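Local coordinates for glutathione S-transferase-like protein (Methylobacillus flagellatus, PDB 4GLT) that binds glutathione and probably acts as a glutathione transferase, at residues His65-Lys70 against Ser81-Arg86; Pro72-Pro77 against Arg86-Tyr91. All blocks are in the same frame, centred on the assembly; numbering follows the deposited sequence.

Interaction 1 (His65-Lys70 against Ser81-Arg86); sequences HNPLGK and SLYDSR. With GSH (glutathione), chain E.
Asn66 swings its CG opposite its backbone N (chi1 -172°), while Tyr83 holds CG between its backbone N and carbonyl carbon (chi1 51°), and these settings lay the amide nearly flat over one face of the phenol ring. The planes are 22° apart, and Asn66 OD1 sits 3.3 Å above the ring plane, over its centre, with Asn66 ND2 3.4 Å from Tyr83 CB. Both amide ends are fixed by backbone: Asn66 OD1 accepts from Leu68 N, which stands above the carbonyl plane and off its lone pairs, an Asx turn that opens the type I turn Asn66-Gly69, and Asn66 ND2 donates to Lys70 O (3.0 Å). Pro67 CD meets the same ring obliquely, 3.8 Å from Tyr83 CZ. Tyr83 OH is hydrogen-bonded to Arg114 NH2 of the second subunit. Beside the stack, Ser81 OG gives His65 O a very short 2.5 Å hydrogen bond. Past the cis peptide before Asp84, helix 85-93 begins at the glutathione: Asp84 OD2 accepts from GSH N1 at 3.2 Å, Ser85 OG donates to GSH O12 at 2.6 Å and Ser85 N to GSH O11. The charge of this glutamyl alpha-carboxylate is probably eased by the helix start and by Lys36, hydrogen-bonded to Ser85 OG.

Interaction 2 (Pro72-Pro77 against Arg86-Tyr91); sequences PVLILP and RVIVEY
Ile88 and Tyr91, one turn apart on helix 85-93, face strand 73-75 of the thioredoxin-like N-terminal domain of the glutathione transferase fold. Ile88 points its CD1 at the backbone of Pro72 and Leu74, 3.6 Å from Pro72 O and 3.7 Å from Leu74 N, with the ring of Pro72 also in touch through CG. Its other branch, CG2, lies 4.0 Å from Leu74 CB. Further along, Leu74 and Tyr91 cross at about a right angle; with CG anti to the backbone N (chi1 -167°), Leu74 brings CD2 to 3.6 Å from Tyr91 CE2. Leu76 comes from the opposite direction to Tyr91: its CD2 meets the ring obliquely and its CD1 lies near Tyr91 OH. With an alanine here instead of Tyr91 the phenol ring is gone, and the methyls of Leu74 and Leu76 are likely to lose that partner, leaving a gap between strand and helix. No hydrogen bond spans the two segments, so side chains bridge the 8.9 Å between the axes, which run at 46°. Farther out, Leu82 packs on Ile88, Val37 of helix 32-44 touches Pro72 and Ile88, and Arg95 makes a cation-pi contact with Tyr91. His106 of the second subunit also packs on Tyr91. Leu76 CD2 stands 3.2 Å from Tyr91 OH.

Interactions 1 and 2 cross along the chain and lie about 8 Å apart between centres. They share Arg86 and helix 85-93, and strands 81-82 and 73-75 are sheet neighbours, joined by a probable hydrogen bond from Leu82 N to Leu74 O of 2.8 Å. Leu82 also packs its CD1 3.5 Å from Tyr91 CG, joining the strand of interaction 1 to the helix face of interaction 2. Both border the glutathione pocket: 81-86 supplies Asp84 and Ser85, 65-70 supplies Lys70, and Pro72 touches the ligand, its side chain about 3 Å away at nearest atoms. Arg86 additionally forms a salt bridge with Asp84 of the second subunit, linking pocket and dimer interface.

Interaction 1 (His65-Lys70 against Ser81-Arg86)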
ATOM      1  N   HIS A  65       3.283   9.412  15.546  1.00 62.99           N
ATOM      2  CA  HIS A  65       4.358   8.847  14.739  1.00 59.04           C
ATOM      3  C   HIS A  65       3.858   8.480  13.346  1.00 66.90           C
ATOM      4  O   HIS A  65       4.551   8.663  12.344  1.00 63.03           O
ATOM      5  CB  HIS A  65       4.996   7.655  15.461  1.00 70.32           C
ATOM      6  CG  HIS A  65       5.465   7.981  16.847  1.00 62.88           C
ATOM      7  ND1 HIS A  65       6.798   8.077  17.181  1.00 67.99           N
ATOM      8  CD2 HIS A  65       4.774   8.257  17.978  1.00 83.68           C
ATOM      9  CE1 HIS A  65       6.910   8.388  18.459  1.00 78.21           C
ATOM     10  NE2 HIS A  65       5.695   8.507  18.966  1.00 81.61           N
ATOM     11  N   ASN A  66       2.638   7.970  13.285  1.00 68.47           N
ATOM     12  CA  ASN A  66       1.977   7.767  12.010  1.00 53.13           C
ATOM     13  C   ASN A  66       0.642   8.485  12.016  1.00 56.55           C
ATOM     14  O   ASN A  66      -0.268   8.092  12.740  1.00 79.66           O
ATOM     15  CB  ASN A  66       1.762   6.287  11.747  1.00 60.31           C
ATOM     16  CG  ASN A  66       1.247   6.024  10.349  1.00 56.45           C
ATOM     17  OD1 ASN A  66       0.952   6.956   9.603  1.00 59.38           O
ATOM     18  ND2 ASN A  66       1.127   4.754   9.991  1.00 48.26           N
ATOM     19  N   PRO A  67       0.525   9.558  11.223  1.00 62.39           N
ATOM     20  CA  PRO A  67      -0.686  10.375  11.225  1.00 56.77           C
ATOM     21  C   PRO A  67      -1.916   9.568  10.814  1.00 65.31           C
ATOM     22  O   PRO A  67      -3.028   9.867  11.258  1.00 63.40           O
ATOM     23  CB  PRO A  67      -0.382  11.455  10.180  1.00 55.13           C
ATOM     24  CG  PRO A  67       1.107  11.464  10.057  1.00 65.39           C
ATOM     25  CD  PRO A  67       1.501  10.028  10.225  1.00 49.23           C
ATOM     26  N   LEU A  68      -1.700   8.552   9.979  1.00 48.50           N
ATOM     27  CA  LEU A  68      -2.755   7.660   9.527  1.00 54.11           C
ATOM     28  C   LEU A  68      -3.348   6.880  10.700  1.00 58.01           C
ATOM     29  O   LEU A  68      -4.484   6.427  10.637  1.00 73.86           O
ATOM     30  CB  LEU A  68      -2.203   6.688   8.476  1.00 47.07           C
ATOM     31  CG  LEU A  68      -1.745   7.300   7.142  1.00 51.42           C
ATOM     32  CD1 LEU A  68      -1.165   6.232   6.218  1.00 48.59           C
ATOM     33  CD2 LEU A  68      -2.885   8.029   6.455  1.00 50.11           C
ATOM     34  N   GLY A  69      -2.563   6.723  11.763  1.00 58.61           N
ATOM     35  CA  GLY A  69      -2.974   5.965  12.947  1.00 53.29           C
ATOM     36  C   GLY A  69      -2.847   4.459  12.799  1.00 58.73           C
ATOM     37  O   GLY A  69      -3.542   3.703  13.476  1.00 69.19           O
ATOM     38  N   LYS A  70      -1.951   4.015  11.925  1.00 52.40           N
ATOM     39  CA  LYS A  70      -1.899   2.613  11.555  1.00 47.68           C
ATOM     40  C   LYS A  70      -0.588   1.932  11.928  1.00 53.72           C
ATOM     41  O   LYS A  70       0.492   2.513  11.819  1.00 51.18           O
ATOM     42  CB  LYS A  70      -2.143   2.447  10.055  1.00 52.45           C
ATOM     43  CG  LYS A  70      -3.591   2.622   9.645  1.00 50.37           C
ATOM     44  CD  LYS A  70      -3.732   2.620   8.136  1.00 51.56           C
ATOM     45  CE  LYS A  70      -5.187   2.715   7.714  1.00 49.05           C
ATOM     46  NZ  LYS A  70      -5.898   1.427   7.944  1.00 52.85           N
ATOM     47  N   SER A  81       9.759   8.321  12.056  1.00 62.72           N
ATOM     48  CA  SER A  81       9.022   7.077  11.858  1.00 72.63           C
ATOM     49  C   SER A  81       8.725   6.756  10.396  1.00 67.58           C
ATOM     50  O   SER A  81       8.328   7.619   9.624  1.00 73.12           O
ATOM     51  CB  SER A  81       7.743   7.060  12.699  1.00 74.13           C
ATOM     52  OG  SER A  81       6.975   8.229  12.503  1.00 76.13           O
ATOM     53  N   LEU A  82       8.850   5.481  10.069  1.00 64.65           N
ATOM     54  CA  LEU A  82       8.556   4.971   8.747  1.00 59.90           C
ATOM     55  C   LEU A  82       7.314   4.079   8.770  1.00 66.54           C
ATOM     56  O   LEU A  82       7.163   3.239   9.641  1.00 46.98           O
ATOM     57  CB  LEU A  82       9.735   4.163   8.228  1.00 58.96           C
ATOM     58  CG  LEU A  82      11.076   4.846   8.017  1.00 61.98           C
ATOM     59  CD1 LEU A  82      12.094   3.798   7.664  1.00 58.46           C
ATOM     60  CD2 LEU A  82      10.985   5.874   6.935  1.00 41.06           C
ATOM     61  N   TYR A  83       6.428   4.302   7.809  1.00 49.54           N
ATOM     62  CA  TYR A  83       5.212   3.536   7.595  1.00 52.03           C
ATOM     63  C   TYR A  83       4.988   3.742   6.109  1.00 62.27           C
ATOM     64  O   TYR A  83       5.508   4.693   5.576  1.00 46.36           O
ATOM     65  CB  TYR A  83       4.074   4.164   8.393  1.00 42.40           C
ATOM     66  CG  TYR A  83       3.952   5.640   8.142  1.00 50.15           C
ATOM     67  CD1 TYR A  83       3.131   6.122   7.150  1.00 58.99           C
ATOM     68  CD2 TYR A  83       4.689   6.552   8.867  1.00 50.51           C
ATOM     69  CE1 TYR A  83       3.032   7.456   6.901  1.00 53.47           C
ATOM     70  CE2 TYR A  83       4.593   7.889   8.619  1.00 64.99           C
ATOM     71  CZ  TYR A  83       3.760   8.333   7.634  1.00 53.78           C
ATOM     72  OH  TYR A  83       3.654   9.661   7.367  1.00 60.50           O
ATOM     73  N   ASP A  84       4.241   2.903   5.410  1.00 64.68           N
ATOM     74  CA  ASP A  84       3.596   1.709   5.909  1.00 49.72           C
ATOM     75  C   ASP A  84       4.531   0.527   5.800  1.00 54.05           C
ATOM     76  O   ASP A  84       5.717   0.682   5.625  1.00 45.28           O
ATOM     77  CB  ASP A  84       2.317   1.427   5.130  1.00 63.38           C
ATOM     78  CG  ASP A  84       2.567   1.136   3.664  1.00 53.80           C
ATOM     79  OD1 ASP A  84       3.679   1.363   3.180  1.00 64.33           O
ATOM     80  OD2 ASP A  84       1.638   0.673   2.990  1.00 61.92           O
ATOM     81  N   SER A  85       3.975  -0.661   5.893  1.00 43.87           N
ATOM     82  CA  SER A  85       4.774  -1.852   5.923  1.00 50.56           C
ATOM     83  C   SER A  85       5.635  -1.963   4.686  1.00 48.99           C
ATOM     84  O   SER A  85       6.744  -2.435   4.768  1.00 48.58           O
ATOM     85  CB  SER A  85       3.893  -3.083   6.066  1.00 49.53           C
ATOM     86  OG  SER A  85       3.108  -3.281   4.922  1.00 46.65           O
ATOM     87  N   ARG A  86       5.124  -1.556   3.537  1.00 50.23           N
ATOM     88  CA  ARG A  86       5.904  -1.640   2.307  1.00 53.70           C
ATOM     89  C   ARG A  86       7.166  -0.779   2.293  1.00 47.10           C
ATOM     90  O   ARG A  86       8.193  -1.203   1.802  1.00 40.08           O
ATOM     91  CB  ARG A  86       5.031  -1.422   1.077  1.00 47.89           C
ATOM     92  CG  ARG A  86       4.013  -2.522   0.913  1.00 59.92           C
ATOM     93  CD  ARG A  86       3.578  -2.713  -0.516  1.00 52.58           C
ATOM     94  NE  ARG A  86       2.349  -1.998  -0.797  1.00 55.01           N
ATOM     95  CZ  ARG A  86       1.844  -1.830  -2.007  1.00 56.59           C
ATOM     96  NH1 ARG A  86       2.463  -2.320  -3.060  1.00 46.87           N
ATOM     97  NH2 ARG A  86       0.722  -1.152  -2.159  1.00 83.09           N
TER
HETATM   98  N1  GSH E 301      -0.985  -0.403   4.490  1.00 47.65           N
HETATM   99  CA1 GSH E 301      -0.612  -0.594   5.909  1.00 53.94           C
HETATM  100  C1  GSH E 301       0.579  -1.502   5.864  1.00 48.79           C
HETATM  101  O11 GSH E 301       1.398  -1.508   6.799  1.00 48.77           O
HETATM  102  O12 GSH E 301       0.718  -2.219   4.850  1.00 49.10           O
HETATM  103  CB1 GSH E 301      -1.807  -1.171   6.690  1.00 44.27           C
HETATM  104  CG1 GSH E 301      -1.526  -1.333   8.190  1.00 45.30           C
HETATM  105  CD1 GSH E 301      -2.732  -1.930   8.913  1.00 65.17           C
HETATM  106  OE1 GSH E 301      -3.793  -2.082   8.326  1.00 51.68           O
HETATM  107  N2  GSH E 301      -2.555  -2.264  10.198  1.00 70.86           N
HETATM  108  CA2 GSH E 301      -3.587  -2.729  11.131  1.00 60.28           C
HETATM  109  C2  GSH E 301      -4.096  -4.121  10.846  1.00 63.30           C
HETATM  110  O2  GSH E 301      -3.343  -4.990  10.429  1.00 52.48           O
HETATM  111  CB2 GSH E 301      -4.730  -1.725  11.207  1.00 66.15           C
HETATM  112  SG2 GSH E 301      -4.201  -0.184  11.989  1.00 72.71           S
HETATM  113  N3  GSH E 301      -5.382  -4.354  11.089  1.00 61.30           N
HETATM  114  CA3 GSH E 301      -6.018  -5.625  10.779  1.00 69.01           C
HETATM  115  C3  GSH E 301      -5.982  -6.611  11.929  1.00 75.26           C
HETATM  116  O31 GSH E 301      -6.836  -7.525  11.955  1.00 72.14           O
HETATM  117  O32 GSH E 301      -5.095  -6.489  12.806  1.00 67.68           O

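Interaction 2 (Pro72-Pro77 against Arg86-Tyr91)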
ATOM      1  N   PRO A  72       1.948  -1.438  11.168  1.00 49.21           N
ATOM      2  CA  PRO A  72       3.146  -1.166  11.951  1.00 50.30           C
ATOM      3  C   PRO A  72       3.725   0.219  11.658  1.00 57.41           C
ATOM      4  O   PRO A  72       3.548   0.738  10.562  1.00 55.99           O
ATOM      5  CB  PRO A  72       4.125  -2.232  11.455  1.00 58.38           C
ATOM      6  CG  PRO A  72       3.743  -2.450  10.032  1.00 42.58           C
ATOM      7  CD  PRO A  72       2.273  -2.122   9.902  1.00 44.54           C
ATOM      8  N   VAL A  73       4.469   0.744  12.621  1.00 64.03           N
ATOM      9  CA  VAL A  73       5.301   1.909  12.446  1.00 62.88           C
ATOM     10  C   VAL A  73       6.687   1.569  12.944  1.00 52.64           C
ATOM     11  O   VAL A  73       6.820   1.054  14.035  1.00 55.43           O
ATOM     12  CB  VAL A  73       4.824   3.070  13.281  1.00 58.72           C
ATOM     13  CG1 VAL A  73       5.532   4.314  12.869  1.00 57.01           C
ATOM     14  CG2 VAL A  73       3.361   3.235  13.157  1.00 51.71           C
ATOM     15  N   LEU A  74       7.720   1.861  12.162  1.00 55.62           N
ATOM     16  CA  LEU A  74       9.089   1.752  12.661  1.00 57.64           C
ATOM     17  C   LEU A  74       9.588   3.125  13.089  1.00 55.74           C
ATOM     18  O   LEU A  74       9.761   4.021  12.257  1.00 54.15           O
ATOM     19  CB  LEU A  74      10.029   1.147  11.610  1.00 61.30           C
ATOM     20  CG  LEU A  74      11.417   0.695  12.095  1.00 65.73           C
ATOM     21  CD1 LEU A  74      11.401  -0.744  12.600  1.00 56.42           C
ATOM     22  CD2 LEU A  74      12.444   0.837  10.991  1.00 50.55           C
ATOM     23  N   ILE A  75       9.785   3.291  14.395  1.00 59.95           N
ATOM     24  CA  ILE A  75      10.378   4.503  14.954  1.00 57.48           C
ATOM     25  C   ILE A  75      11.882   4.324  15.139  1.00 56.52           C
ATOM     26  O   ILE A  75      12.307   3.538  15.981  1.00 59.57           O
ATOM     27  CB  ILE A  75       9.772   4.832  16.324  1.00 65.13           C
ATOM     28  CG1 ILE A  75       8.250   4.899  16.216  1.00 56.85           C
ATOM     29  CG2 ILE A  75      10.368   6.122  16.875  1.00 60.41           C
ATOM     30  CD1 ILE A  75       7.534   4.778  17.540  1.00 67.55           C
ATOM     31  N   LEU A  76      12.671   5.054  14.350  1.00 62.62           N
ATOM     32  CA  LEU A  76      14.137   4.992  14.398  1.00 63.47           C
ATOM     33  C   LEU A  76      14.705   5.869  15.522  1.00 65.85           C
ATOM     34  O   LEU A  76      14.015   6.746  16.032  1.00 63.42           O
ATOM     35  CB  LEU A  76      14.721   5.418  13.045  1.00 60.13           C
ATOM     36  CG  LEU A  76      14.203   4.664  11.806  1.00 69.12           C
ATOM     37  CD1 LEU A  76      14.662   5.347  10.531  1.00 62.42           C
ATOM     38  CD2 LEU A  76      14.645   3.207  11.795  1.00 53.78           C
ATOM     39  N   PRO A  77      15.974   5.633  15.911  1.00 75.26           N
ATOM     40  CA  PRO A  77      16.622   6.376  17.003  1.00 69.66           C
ATOM     41  C   PRO A  77      16.585   7.904  16.851  1.00 78.91           C
ATOM     42  O   PRO A  77      16.739   8.618  17.845  1.00 78.78           O
ATOM     43  CB  PRO A  77      18.068   5.873  16.965  1.00 69.37           C
ATOM     44  CG  PRO A  77      17.989   4.524  16.339  1.00 62.61           C
ATOM     45  CD  PRO A  77      16.832   4.559  15.378  1.00 67.93           C
ATOM     46  N   ARG A  86       5.124  -1.556   3.537  1.00 50.23           N
ATOM     47  CA  ARG A  86       5.904  -1.640   2.307  1.00 53.70           C
ATOM     48  C   ARG A  86       7.166  -0.779   2.293  1.00 47.10           C
ATOM     49  O   ARG A  86       8.193  -1.203   1.802  1.00 40.08           O
ATOM     50  CB  ARG A  86       5.031  -1.422   1.077  1.00 47.89           C
ATOM     51  CG  ARG A  86       4.013  -2.522   0.913  1.00 59.92           C
ATOM     52  CD  ARG A  86       3.578  -2.713  -0.516  1.00 52.58           C
ATOM     53  NE  ARG A  86       2.349  -1.998  -0.797  1.00 55.01           N
ATOM     54  CZ  ARG A  86       1.844  -1.830  -2.007  1.00 56.59           C
ATOM     55  NH1 ARG A  86       2.463  -2.320  -3.060  1.00 46.87           N
ATOM     56  NH2 ARG A  86       0.722  -1.152  -2.159  1.00 83.09           N
ATOM     57  N   VAL A  87       7.079   0.424   2.834  1.00 41.35           N
ATOM     58  CA  VAL A  87       8.241   1.280   3.003  1.00 43.06           C
ATOM     59  C   VAL A  87       9.235   0.665   4.010  1.00 64.84           C
ATOM     60  O   VAL A  87      10.433   0.543   3.721  1.00 47.08           O
ATOM     61  CB  VAL A  87       7.819   2.682   3.480  1.00 53.44           C
ATOM     62  CG1 VAL A  87       9.019   3.622   3.497  1.00 49.98           C
ATOM     63  CG2 VAL A  87       6.700   3.222   2.595  1.00 40.66           C
ATOM     64  N   ILE A  88       8.719   0.273   5.178  1.00 47.38           N
ATOM     65  CA  ILE A  88       9.517  -0.257   6.288  1.00 47.33           C
ATOM     66  C   ILE A  88      10.384  -1.455   5.900  1.00 46.57           C
ATOM     67  O   ILE A  88      11.554  -1.551   6.271  1.00 46.60           O
ATOM     68  CB  ILE A  88       8.602  -0.664   7.467  1.00 40.82           C
ATOM     69  CG1 ILE A  88       7.919   0.578   8.051  1.00 52.83           C
ATOM     70  CG2 ILE A  88       9.410  -1.353   8.559  1.00 34.78           C
ATOM     71  CD1 ILE A  88       6.757   0.266   8.964  1.00 34.28           C
ATOM     72  N   VAL A  89       9.779  -2.373   5.165  1.00 47.08           N
ATOM     73  CA  VAL A  89      10.450  -3.556   4.641  1.00 53.21           C
ATOM     74  C   VAL A  89      11.543  -3.272   3.595  1.00 52.16           C
ATOM     75  O   VAL A  89      12.456  -4.086   3.404  1.00 53.57           O
ATOM     76  CB  VAL A  89       9.404  -4.517   4.030  1.00 54.89           C
ATOM     77  CG1 VAL A  89       9.991  -5.290   2.861  1.00 90.32           C
ATOM     78  CG2 VAL A  89       8.859  -5.458   5.095  1.00 51.65           C
ATOM     79  N   GLU A  90      11.461  -2.152   2.890  1.00 58.06           N
ATOM     80  CA  GLU A  90      12.544  -1.834   1.959  1.00 64.71           C
ATOM     81  C   GLU A  90      13.702  -1.261   2.761  1.00 62.48           C
ATOM     82  O   GLU A  90      14.859  -1.616   2.562  1.00 55.33           O
ATOM     83  CB  GLU A  90      12.101  -0.868   0.859  1.00 53.59           C
ATOM     84  CG  GLU A  90      13.149  -0.699  -0.226  1.00 65.29           C
ATOM     85  CD  GLU A  90      12.606  -0.082  -1.500  1.00 72.44           C
ATOM     86  OE1 GLU A  90      11.663   0.733  -1.422  1.00 60.36           O
ATOM     87  OE2 GLU A  90      13.141  -0.401  -2.586  1.00 62.14           O
ATOM     88  N   TYR A  91      13.367  -0.389   3.699  1.00 55.70           N
ATOM     89  CA  TYR A  91      14.346   0.142   4.630  1.00 54.94           C
ATOM     90  C   TYR A  91      15.188  -0.939   5.329  1.00 54.02           C
ATOM     91  O   TYR A  91      16.408  -0.834   5.381  1.00 59.67           O
ATOM     92  CB  TYR A  91      13.636   0.995   5.669  1.00 49.26           C
ATOM     93  CG  TYR A  91      14.547   1.502   6.746  1.00 53.28           C
ATOM     94  CD1 TYR A  91      15.354   2.607   6.529  1.00 51.41           C
ATOM     95  CD2 TYR A  91      14.606   0.874   7.977  1.00 54.31           C
ATOM     96  CE1 TYR A  91      16.190   3.082   7.515  1.00 59.40           C
ATOM     97  CE2 TYR A  91      15.439   1.344   8.971  1.00 79.51           C
ATOM     98  CZ  TYR A  91      16.230   2.447   8.731  1.00 64.03           C
ATOM     99  OH  TYR A  91      17.071   2.916   9.713  1.00 59.91           O
TER